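Local coordinates for protein probable amino acid aminotransferase (Mycobacterium tuberculosis, PDB 6Q1S) that is a probable class IV aminotransferase that binds 4'-deoxy-4'-aminopyridoxal-5'-phosphate and 2-oxoglutaric acid in neighbouring pockets, at residues A222-E225 with V226-K230; L252-S255 with M256-A259; L67-W70 with R71-V74. All coordinates share one frame; numbering follows the deposited sequence.

Interaction 1. Residues A222-E225 with V226-K230; sequences ALFE and VARAK
Arg228 sits one helical turn beyond Phe224 and runs back over it. Its N donates to Phe224 O at 3.0 Å, and the first part of the side chain stays beside that same carbonyl: CB approaches Phe224 O to 3.1 Å, CG to 3.2 Å, and CD is only slightly farther away. CG lies anti to the carbonyl carbon (chi1 -83°), and from there to NE the chain is extended, which carries the guanidinium past the backbone to the Phe224 side chain. At the tip, NH2 comes within 3.5 Å of Phe224 CD2, while CB of the phenylalanine lies 3.9 Å from NH1, over one face of the guanidinium and offset toward its rim. The ring and guanidinium planes stand 63° apart, so the two groups do not stack flat. NH2 is also hydrogen-bonded to Cys234 O. That bond links the helix to the next strand of the beta-alpha-beta unit formed by strand 204-207, helix 218-229 and strand 233-236. Phe224 is buried against strand 233-236, touching Cys234 and meeting Tyr236 edge-to-face; the long aliphatic part of arginine suits the border between this buried side and solvent. Ala227, whose N bonds to Leu223 O, is small enough to lie close against the same strand at Cys234. Val226 belongs to another side of the helix. Its CG2 is wedged 3.1 Å from Ala222 O and 3.2 Å from Leu223 O, and touches Leu223 CD1 more loosely. These branched apolar side chains fit the surface facing helix 275-286, where Leu223 packs on Phe279 and Leu282, and Val226 on Ala286.

Interaction 2. Residues L252-S255 with M256-A259; sequences LVSS and MTLA. With PMP (4'-deoxy-4'-aminopyridoxal-5'-phosphate), chain G; AKG (2-oxoglutaric acid), chain H.
The beta hairpin of strands 249-254 and 258-265 pairs Val253 with Ala259 as an antiparallel non-hydrogen-bonded pair, CA to CA 4.7 Å, and the turn between the strands lines both ligand pockets. Nearer the turn, Ser254 N donates to Leu258 O at 3.1 Å. Ser255, with OG anti to its carbonyl carbon (chi1 -67°), points its hydroxyl at the phosphate of PMP and donates to O1P at 2.8 Å, helped by a weak bond from its own N; His49 NE2 also bonds this OG. A small hydroxyl thus suits a site where a phosphate oxygen must be met closely. Toward AKG, Thr257 OG1 donates to O2 at 3.0 Å, and Met256 curls at chi3 (74°) to lay CE 3.2 Å from that oxygen. One water ties the turn together, lying 2.7 Å from Ser254 OG and accepting from Met256 N at 2.6 Å. Leu258 CD2 folds back to 3.3 Å from Ser255 O. Around the hairpin, Val253 and Ser255 face helix 218-229, Met256 and Thr257 lie against helix 116-123, Leu258 and Ala259 pack on helix 275-286, and Val253 bonds to Thr189 of the adjoining strand.

Interaction 3. Residues L67-W70 with R71-V74; sequences LPRW and RRAV
Leu67 O receives the shortest sound hydrogen bond here, from Arg71 N at 2.9 Å, and the arginine side chain then runs on past the same oxygen. Arg71 CG lies 3.4 Å from Leu67 O, and the guanidinium passes with one face toward it. A bend at chi3 (-92°) folds the end of the chain back beside the leucine, where Leu67 CB sits 3.7 Å above the guanidinium plane, offset toward its rim. The charge itself is met elsewhere: NH1 forms a salt bridge with Glu47, while the chain also touches Leu50 of helix 46-59. Arginine suits this place because its methylenes can lie along the helix while its tip spans to the neighbouring one. All these residues belong to the first turns of helix 67-84, which lies with one side on the antiparallel sheet that includes strands 89-96 and 106-113. Pro68 is at home there, since a first-turn residue needs no N-H for the helical bonding pattern, and Asp66 OD2 accepts from Arg69 N. Facing the sheet, the large apolar surface of Trp70 is buried on Ala107, Val109 and Leu93. One turn on, Val74 N bonds to Trp70 O at 3.0 Å, and both valine branches straddle that oxygen, CG1 at 3.2 Å and CG2 at 3.4 Å. Ala73, bonded through its N to Arg69 O, is small enough to lie close to Val109 on the same sheet. On the outer side Arg69 and Arg72 come near each other, with NE of Arg69 4.4 Å from NH2 of Arg72 and the guanidinium planes 72° apart. The like charges probably repel mildly, but each has its own partner: Arg69 NH2 a salt bridge to Asp8, and Arg72 NH2 the carbonyl oxygen of Leu7.

In the fold
Along the chain interaction 3 comes first, then interaction 1, then interaction 2, and none touches another. Interactions 1 and 2 are close neighbours, their centres 16 Å apart and their nearest atoms about 5 Å: helix 218-229 and the hairpin of strands 249-254 and 258-265 both pack against helix 275-286 and both contribute to the PMP site, the helix through Thr218 and Thr219. Interaction 3 stands apart, with centres 27 Å from interaction 1 and 24 Å from interaction 2, on the helix covering the separate antiparallel sheet. Interaction 2 supplies residues of both pockets, the Ala222 side chain of interaction 1 lies about 8 Å from PMP, and interaction 3 is structural packing elsewhere.

Interaction 1. Residues A222-E225 with V226-K230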
ATOM      1  N   ALA B 222      -3.903  -8.719 -24.367  1.00 29.70           N
ATOM      2  CA  ALA B 222      -3.179  -9.020 -25.596  1.00 30.40           C
ATOM      3  C   ALA B 222      -3.211 -10.509 -25.907  1.00 30.97           C
ATOM      4  O   ALA B 222      -3.225 -10.897 -27.081  1.00 31.71           O
ATOM      5  CB  ALA B 222      -1.737  -8.527 -25.492  1.00 30.20           C
ATOM      6  N   LEU B 223      -3.226 -11.358 -24.873  1.00 30.67           N
ATOM      7  CA  LEU B 223      -3.379 -12.791 -25.096  1.00 31.21           C
ATOM      8  C   LEU B 223      -4.742 -13.105 -25.693  1.00 31.65           C
ATOM      9  O   LEU B 223      -4.855 -13.945 -26.593  1.00 32.39           O
ATOM     10  CB  LEU B 223      -3.181 -13.559 -23.790  1.00 30.78           C
ATOM     11  CG  LEU B 223      -3.394 -15.072 -23.875  1.00 31.31           C
ATOM     12  CD1 LEU B 223      -2.317 -15.721 -24.729  1.00 31.94           C
ATOM     13  CD2 LEU B 223      -3.433 -15.696 -22.488  1.00 30.84           C
ATOM     14  N   PHE B 224      -5.792 -12.445 -25.203  1.00 31.25           N
ATOM     15  CA  PHE B 224      -7.115 -12.658 -25.778  1.00 31.70           C
ATOM     16  C   PHE B 224      -7.165 -12.241 -27.241  1.00 32.36           C
ATOM     17  O   PHE B 224      -7.899 -12.839 -28.031  1.00 33.02           O
ATOM     18  CB  PHE B 224      -8.175 -11.904 -24.976  1.00 31.15           C
ATOM     19  CG  PHE B 224      -8.717 -12.676 -23.804  1.00 30.83           C
ATOM     20  CD1 PHE B 224      -8.028 -13.767 -23.296  1.00 30.85           C
ATOM     21  CD2 PHE B 224      -9.923 -12.321 -23.217  1.00 30.57           C
ATOM     22  CE1 PHE B 224      -8.523 -14.481 -22.219  1.00 30.61           C
ATOM     23  CE2 PHE B 224     -10.423 -13.033 -22.140  1.00 30.33           C
ATOM     24  CZ  PHE B 224      -9.722 -14.115 -21.643  1.00 30.35           C
ATOM     25  N   GLU B 225      -6.403 -11.217 -27.622  1.00 32.23           N
ATOM     26  CA  GLU B 225      -6.423 -10.770 -29.010  1.00 32.89           C
ATOM     27  C   GLU B 225      -5.790 -11.805 -29.935  1.00 33.67           C
ATOM     28  O   GLU B 225      -6.344 -12.134 -30.991  1.00 34.42           O
ATOM     29  CB  GLU B 225      -5.711  -9.427 -29.144  1.00 32.58           C
ATOM     30  CG  GLU B 225      -6.374  -8.291 -28.388  1.00 33.87           C
ATOM     31  CD  GLU B 225      -5.697  -6.959 -28.653  1.00 40.22           C
ATOM     32  OE1 GLU B 225      -6.123  -5.942 -28.061  1.00 41.82           O
ATOM     33  OE2 GLU B 225      -4.726  -6.932 -29.443  1.00 42.89           O
ATOM     34  N   VAL B 226      -4.614 -12.315 -29.567  1.00 33.55           N
ATOM     35  CA  VAL B 226      -3.930 -13.260 -30.444  1.00 34.32           C
ATOM     36  C   VAL B 226      -4.654 -14.598 -30.453  1.00 34.92           C
ATOM     37  O   VAL B 226      -4.735 -15.265 -31.490  1.00 37.55           O
ATOM     38  CB  VAL B 226      -2.454 -13.419 -30.028  1.00 34.10           C
ATOM     39  CG1 VAL B 226      -1.608 -12.291 -30.617  1.00 34.12           C
ATOM     40  CG2 VAL B 226      -2.307 -13.528 -28.521  1.00 33.91           C
ATOM     41  N   ALA B 227      -5.198 -15.007 -29.304  1.00 34.23           N
ATOM     42  CA  ALA B 227      -5.882 -16.294 -29.228  1.00 34.62           C
ATOM     43  C   ALA B 227      -7.198 -16.270 -29.998  1.00 35.13           C
ATOM     44  O   ALA B 227      -7.550 -17.246 -30.671  1.00 37.43           O
ATOM     45  CB  ALA B 227      -6.119 -16.676 -27.767  1.00 33.95           C
ATOM     46  N   ARG B 228      -7.933 -15.161 -29.914  1.00 34.78           N
ATOM     47  CA  ARG B 228      -9.187 -15.040 -30.651  1.00 35.27           C
ATOM     48  C   ARG B 228      -8.947 -15.046 -32.156  1.00 36.14           C
ATOM     49  O   ARG B 228      -9.742 -15.612 -32.917  1.00 36.85           O
ATOM     50  CB  ARG B 228      -9.915 -13.769 -30.217  1.00 34.71           C
ATOM     51  CG  ARG B 228     -10.726 -13.954 -28.949  1.00 34.13           C
ATOM     52  CD  ARG B 228     -11.379 -12.663 -28.495  1.00 33.58           C
ATOM     53  NE  ARG B 228     -12.087 -12.853 -27.232  1.00 36.69           N
ATOM     54  CZ  ARG B 228     -12.174 -11.936 -26.275  1.00 36.67           C
ATOM     55  NH1 ARG B 228     -11.594 -10.754 -26.428  1.00 35.13           N
ATOM     56  NH2 ARG B 228     -12.840 -12.202 -25.159  1.00 37.44           N
ATOM     57  N   ALA B 229      -7.856 -14.423 -32.605  1.00 36.15           N
ATOM     58  CA  ALA B 229      -7.528 -14.400 -34.023  1.00 37.00           C
ATOM     59  C   ALA B 229      -7.052 -15.750 -34.538  1.00 37.71           C
ATOM     60  O   ALA B 229      -6.974 -15.933 -35.758  1.00 38.55           O
ATOM     61  CB  ALA B 229      -6.466 -13.337 -34.302  1.00 36.81           C
ATOM     62  N   LYS B 230      -6.731 -16.689 -33.651  1.00 37.42           N
ATOM     63  CA  LYS B 230      -6.292 -18.020 -34.049  1.00 38.09           C
ATOM     64  C   LYS B 230      -7.362 -19.084 -33.855  1.00 38.38           C
ATOM     65  O   LYS B 230      -7.108 -20.255 -34.157  1.00 38.96           O
ATOM     66  CB  LYS B 230      -5.034 -18.411 -33.270  1.00 37.69           C
ATOM     67  CG  LYS B 230      -3.775 -17.683 -33.706  1.00 37.69           C
ATOM     68  CD  LYS B 230      -2.616 -17.983 -32.767  1.00 37.21           C
ATOM     69  CE  LYS B 230      -2.541 -19.461 -32.413  1.00 38.14           C
ATOM     70  NZ  LYS B 230      -2.141 -20.309 -33.568  1.00 40.35           N
TER

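Interaction 2. Residues L252-S255 with M256-A259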
ATOM      1  N   LEU B 252      -0.317 -17.945 -14.190  1.00 28.21           N
ATOM      2  CA  LEU B 252      -0.228 -16.630 -13.571  1.00 27.49           C
ATOM      3  C   LEU B 252       0.475 -15.733 -14.581  1.00 28.48           C
ATOM      4  O   LEU B 252       1.694 -15.805 -14.756  1.00 31.58           O
ATOM      5  CB  LEU B 252       0.509 -16.709 -12.241  1.00 27.08           C
ATOM      6  CG  LEU B 252      -0.206 -17.625 -11.246  1.00 27.10           C
ATOM      7  CD1 LEU B 252       0.630 -17.818 -10.008  1.00 26.81           C
ATOM      8  CD2 LEU B 252      -1.575 -17.061 -10.891  1.00 26.77           C
ATOM      9  N   VAL B 253      -0.306 -14.903 -15.262  1.00 27.48           N
ATOM     10  CA  VAL B 253       0.171 -14.111 -16.387  1.00 27.65           C
ATOM     11  C   VAL B 253       0.499 -12.700 -15.922  1.00 27.00           C
ATOM     12  O   VAL B 253      -0.263 -12.089 -15.162  1.00 28.23           O
ATOM     13  CB  VAL B 253      -0.879 -14.097 -17.514  1.00 28.09           C
ATOM     14  CG1 VAL B 253      -0.291 -13.539 -18.785  1.00 28.44           C
ATOM     15  CG2 VAL B 253      -1.419 -15.502 -17.746  1.00 28.66           C
ATOM     16  N   SER B 254       1.624 -12.174 -16.395  1.00 27.05           N
ATOM     17  CA  SER B 254       2.071 -10.833 -16.046  1.00 26.51           C
ATOM     18  C   SER B 254       3.045 -10.365 -17.121  1.00 26.84           C
ATOM     19  O   SER B 254       3.388 -11.111 -18.041  1.00 27.48           O
ATOM     20  CB  SER B 254       2.704 -10.794 -14.652  1.00 26.13           C
ATOM     21  OG  SER B 254       3.897 -11.557 -14.602  1.00 28.25           O
ATOM     22  N   SER B 255       3.494  -9.115 -16.997  1.00 26.45           N
ATOM     23  CA  SER B 255       4.284  -8.506 -18.062  1.00 26.78           C
ATOM     24  C   SER B 255       5.715  -9.031 -18.093  1.00 27.05           C
ATOM     25  O   SER B 255       6.278  -9.231 -19.175  1.00 27.64           O
ATOM     26  CB  SER B 255       4.285  -6.986 -17.912  1.00 26.29           C
ATOM     27  OG  SER B 255       2.994  -6.450 -18.144  1.00 27.53           O
ATOM     28  N   MET B 256       6.318  -9.272 -16.930  1.00 26.67           N
ATOM     29  CA  MET B 256       7.711  -9.708 -16.883  1.00 26.93           C
ATOM     30  C   MET B 256       7.843 -11.227 -16.810  1.00 27.38           C
ATOM     31  O   MET B 256       8.655 -11.815 -17.530  1.00 27.97           O
ATOM     32  CB  MET B 256       8.426  -9.050 -15.699  1.00 26.32           C
ATOM     33  CG  MET B 256       9.872  -9.483 -15.525  1.00 29.26           C
ATOM     34  SD  MET B 256      10.759  -8.491 -14.305  1.00 31.89           S
ATOM     35  CE  MET B 256      10.064  -9.120 -12.781  1.00 31.48           C
ATOM     36  N   THR B 257       7.064 -11.876 -15.941  1.00 27.15           N
ATOM     37  CA  THR B 257       7.111 -13.328 -15.825  1.00 27.59           C
ATOM     38  C   THR B 257       6.414 -14.028 -16.986  1.00 28.51           C
ATOM     39  O   THR B 257       6.641 -15.224 -17.203  1.00 30.99           O
ATOM     40  CB  THR B 257       6.480 -13.765 -14.497  1.00 27.17           C
ATOM     41  OG1 THR B 257       6.943 -12.911 -13.443  1.00 26.53           O
ATOM     42  CG2 THR B 257       6.858 -15.202 -14.161  1.00 27.59           C
ATOM     43  N   LEU B 258       5.589 -13.300 -17.742  1.00 28.69           N
ATOM     44  CA  LEU B 258       4.835 -13.835 -18.873  1.00 28.82           C
ATOM     45  C   LEU B 258       3.823 -14.882 -18.423  1.00 29.18           C
ATOM     46  O   LEU B 258       2.686 -14.535 -18.097  1.00 30.24           O
ATOM     47  CB  LEU B 258       5.772 -14.403 -19.943  1.00 29.57           C
ATOM     48  CG  LEU B 258       6.703 -13.379 -20.597  1.00 29.62           C
ATOM     49  CD1 LEU B 258       7.308 -13.948 -21.866  1.00 30.48           C
ATOM     50  CD2 LEU B 258       5.971 -12.074 -20.885  1.00 29.26           C
ATOM     51  N   ALA B 259       4.207 -16.155 -18.391  1.00 29.93           N
ATOM     52  CA  ALA B 259       3.260 -17.220 -18.070  1.00 29.57           C
ATOM     53  C   ALA B 259       3.936 -18.271 -17.208  1.00 30.06           C
ATOM     54  O   ALA B 259       4.897 -18.913 -17.645  1.00 32.43           O
ATOM     55  CB  ALA B 259       2.696 -17.857 -19.344  1.00 30.31           C
TER
HETATM   56  N1  PMP G 301      -2.458  -8.204 -10.994  1.00 23.88           N
HETATM   57  C2  PMP G 301      -1.623  -7.510 -10.184  1.00 23.40           C
HETATM   58  C2A PMP G 301      -2.044  -7.177  -8.776  1.00 22.89           C
HETATM   59  C3  PMP G 301      -0.292  -7.075 -10.678  1.00 23.42           C
HETATM   60  O3  PMP G 301       0.564  -6.378  -9.883  1.00 22.97           O
HETATM   61  C4  PMP G 301       0.068  -7.431 -12.069  1.00 23.99           C
HETATM   62  C4A PMP G 301       1.398  -7.035 -12.664  1.00 26.07           C
HETATM   63  N4A PMP G 301       2.486  -7.668 -11.898  1.00 26.70           N
HETATM   64  C5  PMP G 301      -0.935  -8.192 -12.852  1.00 24.48           C
HETATM   65  C6  PMP G 301      -2.148  -8.533 -12.260  1.00 24.39           C
HETATM   66  C5A PMP G 301      -0.640  -8.589 -14.281  1.00 27.03           C
HETATM   67  O4P PMP G 301      -0.560  -7.419 -15.094  1.00 28.54           O
HETATM   68  P   PMP G 301       0.411  -7.377 -16.377  1.00 29.28           P
HETATM   69  O1P PMP G 301       1.831  -7.594 -15.910  1.00 29.28           O
HETATM   70  O2P PMP G 301       0.003  -8.473 -17.333  1.00 32.23           O
HETATM   71  O3P PMP G 301       0.288  -6.030 -17.047  1.00 27.02           O
HETATM   72  C1  AKG H 302       6.844  -9.972 -11.492  1.00 38.59           C
HETATM   73  O1  AKG H 302       7.105 -10.984 -10.808  1.00 38.84           O
HETATM   74  O2  AKG H 302       6.947  -9.971 -12.738  1.00 39.17           O
HETATM   75  C2  AKG H 302       6.404  -8.752 -10.818  1.00 37.11           C
HETATM   76  O5  AKG H 302       5.347  -8.229 -11.135  1.00 38.19           O
HETATM   77  C3  AKG H 302       7.254  -8.147  -9.726  1.00 34.28           C
HETATM   78  C4  AKG H 302       6.851  -8.739  -8.381  1.00 32.69           C
HETATM   79  C5  AKG H 302       8.080  -9.131  -7.599  1.00 31.45           C
HETATM   80  O3  AKG H 302       9.200  -8.813  -8.055  1.00 31.51           O
HETATM   81  O4  AKG H 302       7.934  -9.762  -6.530  1.00 29.79           O
HETATM   82  O   HOH W   1       5.573  -9.390 -14.403  1.00 52.68           O

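Interaction 3. Residues L67-W70 with R71-V74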
ATOM      1  N   LEU B  67       1.927  11.551 -22.249  1.00 25.32           N
ATOM      2  CA  LEU B  67       2.331  10.355 -22.984  1.00 25.80           C
ATOM      3  C   LEU B  67       3.491  10.594 -23.945  1.00 26.34           C
ATOM      4  O   LEU B  67       4.370   9.717 -24.027  1.00 26.49           O
ATOM      5  CB  LEU B  67       1.131   9.757 -23.732  1.00 26.24           C
ATOM      6  CG  LEU B  67      -0.021   9.178 -22.908  1.00 25.84           C
ATOM      7  CD1 LEU B  67       0.460   8.712 -21.537  1.00 25.15           C
ATOM      8  CD2 LEU B  67      -1.132  10.198 -22.774  1.00 25.71           C
ATOM      9  N   PRO B  68       3.562  11.700 -24.698  1.00 26.70           N
ATOM     10  CA  PRO B  68       4.764  11.931 -25.517  1.00 27.46           C
ATOM     11  C   PRO B  68       6.037  12.027 -24.696  1.00 27.19           C
ATOM     12  O   PRO B  68       7.099  11.592 -25.159  1.00 28.33           O
ATOM     13  CB  PRO B  68       4.453  13.251 -26.235  1.00 27.57           C
ATOM     14  CG  PRO B  68       2.974  13.307 -26.287  1.00 27.66           C
ATOM     15  CD  PRO B  68       2.506  12.684 -25.004  1.00 27.41           C
ATOM     16  N   ARG B  69       5.960  12.589 -23.487  1.00 26.55           N
ATOM     17  CA  ARG B  69       7.133  12.672 -22.623  1.00 25.70           C
ATOM     18  C   ARG B  69       7.518  11.300 -22.080  1.00 25.52           C
ATOM     19  O   ARG B  69       8.708  10.985 -21.957  1.00 25.58           O
ATOM     20  CB  ARG B  69       6.858  13.652 -21.481  1.00 25.44           C
ATOM     21  CG  ARG B  69       8.072  14.412 -20.963  1.00 25.97           C
ATOM     22  CD  ARG B  69       7.694  15.854 -20.641  1.00 25.22           C
ATOM     23  NE  ARG B  69       8.708  16.546 -19.848  1.00 24.58           N
ATOM     24  CZ  ARG B  69       8.604  16.776 -18.542  1.00 25.97           C
ATOM     25  NH1 ARG B  69       7.529  16.372 -17.878  1.00 26.71           N
ATOM     26  NH2 ARG B  69       9.573  17.414 -17.901  1.00 25.54           N
ATOM     27  N   TRP B  70       6.525  10.473 -21.743  1.00 25.32           N
ATOM     28  CA  TRP B  70       6.813   9.124 -21.263  1.00 25.20           C
ATOM     29  C   TRP B  70       7.383   8.241 -22.367  1.00 25.91           C
ATOM     30  O   TRP B  70       8.261   7.411 -22.110  1.00 25.95           O
ATOM     31  CB  TRP B  70       5.553   8.495 -20.666  1.00 24.86           C
ATOM     32  CG  TRP B  70       5.291   8.921 -19.254  1.00 24.10           C
ATOM     33  CD1 TRP B  70       4.360   9.822 -18.827  1.00 24.32           C
ATOM     34  CD2 TRP B  70       5.985   8.474 -18.082  1.00 23.62           C
ATOM     35  NE1 TRP B  70       4.423   9.956 -17.461  1.00 23.11           N
ATOM     36  CE2 TRP B  70       5.413   9.139 -16.980  1.00 23.01           C
ATOM     37  CE3 TRP B  70       7.029   7.573 -17.857  1.00 23.69           C
ATOM     38  CZ2 TRP B  70       5.850   8.932 -15.674  1.00 22.46           C
ATOM     39  CZ3 TRP B  70       7.462   7.369 -16.559  1.00 23.15           C
ATOM     40  CH2 TRP B  70       6.874   8.046 -15.485  1.00 22.55           C
ATOM     41  N   ARG B  71       6.886   8.386 -23.601  1.00 26.53           N
ATOM     42  CA  ARG B  71       7.391   7.555 -24.692  1.00 27.26           C
ATOM     43  C   ARG B  71       8.852   7.853 -25.005  1.00 28.30           C
ATOM     44  O   ARG B  71       9.579   6.965 -25.460  1.00 30.37           O
ATOM     45  CB  ARG B  71       6.538   7.722 -25.950  1.00 27.90           C
ATOM     46  CG  ARG B  71       5.181   7.040 -25.883  1.00 27.83           C
ATOM     47  CD  ARG B  71       4.498   7.028 -27.245  1.00 28.59           C
ATOM     48  NE  ARG B  71       3.622   8.175 -27.458  1.00 28.57           N
ATOM     49  CZ  ARG B  71       2.302   8.142 -27.315  1.00 28.44           C
ATOM     50  NH1 ARG B  71       1.702   7.016 -26.957  1.00 28.31           N
ATOM     51  NH2 ARG B  71       1.580   9.232 -27.532  1.00 28.47           N
ATOM     52  N   ARG B  72       9.293   9.095 -24.802  1.00 27.43           N
ATOM     53  CA  ARG B  72      10.698   9.409 -25.041  1.00 28.59           C
ATOM     54  C   ARG B  72      11.588   8.818 -23.954  1.00 27.22           C
ATOM     55  O   ARG B  72      12.665   8.287 -24.249  1.00 27.60           O
ATOM     56  CB  ARG B  72      10.899  10.920 -25.137  1.00 31.04           C
ATOM     57  CG  ARG B  72      12.327  11.322 -25.480  1.00 33.67           C
ATOM     58  CD  ARG B  72      12.460  12.828 -25.573  1.00 34.69           C
ATOM     59  NE  ARG B  72      12.124  13.479 -24.312  1.00 35.34           N
ATOM     60  CZ  ARG B  72      11.869  14.776 -24.188  1.00 36.22           C
ATOM     61  NH1 ARG B  72      11.906  15.563 -25.256  1.00 36.72           N
ATOM     62  NH2 ARG B  72      11.571  15.286 -23.001  1.00 36.27           N
ATOM     63  N   ALA B  73      11.164   8.917 -22.691  1.00 26.45           N
ATOM     64  CA  ALA B  73      11.961   8.363 -21.601  1.00 26.03           C
ATOM     65  C   ALA B  73      12.101   6.850 -21.726  1.00 26.29           C
ATOM     66  O   ALA B  73      13.173   6.297 -21.456  1.00 26.48           O
ATOM     67  CB  ALA B  73      11.338   8.736 -20.255  1.00 25.20           C
ATOM     68  N   VAL B  74      11.032   6.164 -22.140  1.00 26.44           N
ATOM     69  CA  VAL B  74      11.121   4.719 -22.332  1.00 26.75           C
ATOM     70  C   VAL B  74      12.001   4.393 -23.534  1.00 27.58           C
ATOM     71  O   VAL B  74      12.776   3.431 -23.509  1.00 27.84           O
ATOM     72  CB  VAL B  74       9.719   4.085 -22.439  1.00 28.28           C
ATOM     73  CG1 VAL B  74       8.887   4.443 -21.222  1.00 27.93           C
ATOM     74  CG2 VAL B  74       9.005   4.494 -23.711  1.00 30.16           C
TER